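Local structure of Exo-1,5-alpha-L-arabinofuranobiosidase (Gibberella zeae, 2YDT) at residues I167-D172 with L183-T188. The protein probably hydrolyses alpha-L-arabinofuranosidic linkages as an exo-acting enzyme, releasing arabinobiose from 1,5-linked arabinan. Numbering follows the deposited sequence.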
loop_
_atom_site.group_PDB
_atom_site.type_symbol
_atom_site.label_atom_id
_atom_site.label_comp_id
_atom_site.label_asym_id
_atom_site.label_seq_id
_atom_site.Cartn_x
_atom_site.Cartn_y
_atom_site.Cartn_z
ATOM N N ILE A 167 -4.732 4.796 12.769
ATOM C CA ILE A 167 -3.406 4.174 12.835
ATOM C C ILE A 167 -2.682 4.356 11.505
ATOM O O ILE A 167 -3.265 4.138 10.446
ATOM C CB ILE A 167 -3.488 2.651 13.148
ATOM C CG1 ILE A 167 -4.411 2.395 14.350
ATOM C CG2 ILE A 167 -2.090 2.063 13.382
ATOM C CD1 ILE A 167 -4.665 0.964 14.623
ATOM N N LEU A 168 -1.419 4.752 11.580
ATOM C CA LEU A 168 -0.546 4.866 10.420
ATOM C C LEU A 168 0.599 3.914 10.638
ATOM O O LEU A 168 1.431 4.101 11.521
ATOM C CB LEU A 168 -0.080 6.307 10.202
ATOM C CG LEU A 168 0.518 6.616 8.836
ATOM C CD1 LEU A 168 0.466 8.118 8.525
ATOM C CD2 LEU A 168 1.959 6.102 8.755
ATOM N N TYR A 169 0.608 2.863 9.808
ATOM C CA TYR A 169 1.619 1.807 9.800
ATOM C C TYR A 169 2.678 2.141 8.785
ATOM O O TYR A 169 2.374 2.641 7.702
ATOM C CB TYR A 169 0.986 0.489 9.366
ATOM C CG TYR A 169 -0.121 -0.040 10.245
ATOM C CD1 TYR A 169 0.152 -0.912 11.303
ATOM C CD2 TYR A 169 -1.434 0.243 9.975
ATOM C CE1 TYR A 169 -0.867 -1.420 12.105
ATOM C CE2 TYR A 169 -2.451 -0.246 10.785
ATOM C CZ TYR A 169 -2.156 -1.084 11.818
ATOM O OH TYR A 169 -3.198 -1.586 12.588
ATOM N N TYR A 170 3.952 1.895 9.120
ATOM C CA TYR A 170 5.009 2.119 8.172
ATOM C C TYR A 170 6.259 1.269 8.440
ATOM O O TYR A 170 6.265 0.453 9.384
ATOM C CB TYR A 170 5.331 3.622 8.120
ATOM C CG TYR A 170 5.778 4.276 9.425
ATOM C CD1 TYR A 170 7.127 4.518 9.685
ATOM C CD2 TYR A 170 4.846 4.721 10.363
ATOM C CE1 TYR A 170 7.541 5.195 10.805
ATOM C CE2 TYR A 170 5.264 5.385 11.524
ATOM C CZ TYR A 170 6.616 5.609 11.735
ATOM O OH TYR A 170 7.058 6.287 12.880
ATOM N N SER A 171 7.256 1.420 7.573
ATOM C CA SER A 171 8.562 0.756 7.620
ATOM C C SER A 171 9.596 1.707 8.202
ATOM O O SER A 171 9.636 2.880 7.827
ATOM C CB SER A 171 8.998 0.333 6.209
ATOM O OG SER A 171 7.985 -0.425 5.545
ATOM N N ASP A 172 10.472 1.205 9.086
ATOM C CA ASP A 172 11.305 2.087 9.930
ATOM C C ASP A 172 12.693 1.511 10.045
ATOM O O ASP A 172 12.877 0.411 10.638
ATOM C CB ASP A 172 10.636 2.196 11.281
ATOM C CG ASP A 172 11.257 3.231 12.216
ATOM O OD1 ASP A 172 12.254 3.870 11.833
ATOM O OD2 ASP A 172 10.675 3.405 13.316
ATOM N N LEU A 183 9.006 -2.846 11.411
ATOM C CA LEU A 183 7.672 -2.355 11.076
ATOM C C LEU A 183 7.058 -1.772 12.338
ATOM O O LEU A 183 7.148 -2.374 13.417
ATOM C CB LEU A 183 6.790 -3.489 10.526
ATOM C CG LEU A 183 7.241 -3.970 9.165
ATOM C CD1 LEU A 183 6.514 -5.235 8.756
ATOM C CD2 LEU A 183 6.992 -2.854 8.109
ATOM N N VAL A 184 6.478 -0.582 12.204
ATOM C CA VAL A 184 5.998 0.209 13.336
ATOM C C VAL A 184 4.744 0.954 12.986
ATOM O O VAL A 184 4.362 1.029 11.818
ATOM C CB VAL A 184 7.037 1.255 13.801
ATOM C CG1 VAL A 184 8.414 0.654 14.086
ATOM C CG2 VAL A 184 7.211 2.385 12.774
ATOM N N HIS A 185 4.086 1.533 14.001
ATOM C CA HIS A 185 2.946 2.426 13.762
ATOM C C HIS A 185 2.935 3.573 14.747
ATOM O O HIS A 185 3.587 3.533 15.801
ATOM C CB HIS A 185 1.604 1.699 13.773
ATOM C CG HIS A 185 1.093 1.329 15.132
ATOM N ND1 HIS A 185 1.199 0.053 15.654
ATOM C CD2 HIS A 185 0.413 2.058 16.054
ATOM C CE1 HIS A 185 0.636 0.028 16.857
ATOM N NE2 HIS A 185 0.170 1.239 17.134
ATOM N N GLN A 186 2.177 4.609 14.378
ATOM C CA GLN A 186 1.791 5.651 15.305
ATOM C C GLN A 186 0.295 5.861 15.164
ATOM O O GLN A 186 -0.292 5.571 14.115
ATOM C CB GLN A 186 2.553 6.954 15.040
ATOM C CG GLN A 186 4.053 6.859 15.368
ATOM C CD GLN A 186 4.821 8.094 14.985
ATOM O OE1 GLN A 186 5.542 8.123 13.990
ATOM N NE2 GLN A 186 4.655 9.156 15.780
ATOM N N THR A 187 -0.334 6.385 16.224
ATOM C CA THR A 187 -1.757 6.662 16.175
ATOM C C THR A 187 -2.065 8.155 16.393
ATOM O O THR A 187 -1.236 8.910 16.905
ATOM C CB THR A 187 -2.541 5.837 17.247
ATOM O OG1 THR A 187 -2.230 6.305 18.586
ATOM C CG2 THR A 187 -2.266 4.344 17.137
ATOM N N THR A 188 -3.266 8.548 15.994
ATOM C CA THR A 188 -3.723 9.914 16.220
ATOM C C THR A 188 -5.233 9.938 16.484
ATOM O O THR A 188 -5.975 9.076 15.993
ATOM C CB THR A 188 -3.383 10.827 15.047
ATOM O OG1 THR A 188 -3.673 12.186 15.394
ATOM C CG2 THR A 188 -4.153 10.450 13.787
#
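Chi1 of 59° sets the Tyr-170 ring between its own backbone N and carbonyl carbon and lays it across the neighbouring strand, where Val-184 CG2, also between N and carbonyl carbon, meets one face. Val-184 CG2 makes a CH-pi contact with the Tyr-170 ring, 3.5 Å from its centroid and 17° off the normal. The phenol reaches on past Val-184 to Gln-186: Tyr-170 OH donates to Gln-186 OE1 at 2.6 Å; OE1 lies near the plane of the ring, while the hydroxyl sits 25° out of the amide carbonyl plane. Arg-174 NH2 is also hydrogen-bonded to this hydroxyl, and Ser-195 O takes Gln-186 NE2, so both ends of the amide are held. The strands are the two middle ones of a four-stranded antiparallel blade in the six-bladed beta-propeller; Tyr-170 with Val-184 and Leu-168 with Gln-186 are the hydrogen-bonded pairs, Tyr-170 N lying 2.9 Å from Val-184 O. On the other face of the sheet, Ile-167 CG2 packs 3.7 Å from His-185 CD2, and Tyr-169 CD1 lies 3.9 Å from His-185 CB. His-185 ND1 is hydrogen-bonded to Asp-200 OD1. Further along this face, Leu-183 CD2 touches Ser-171 OG at 3.7 Å, a hydroxyl hydrogen-bonded to Glu-156 OE1 and Met-212 N beside the bound iminosugar.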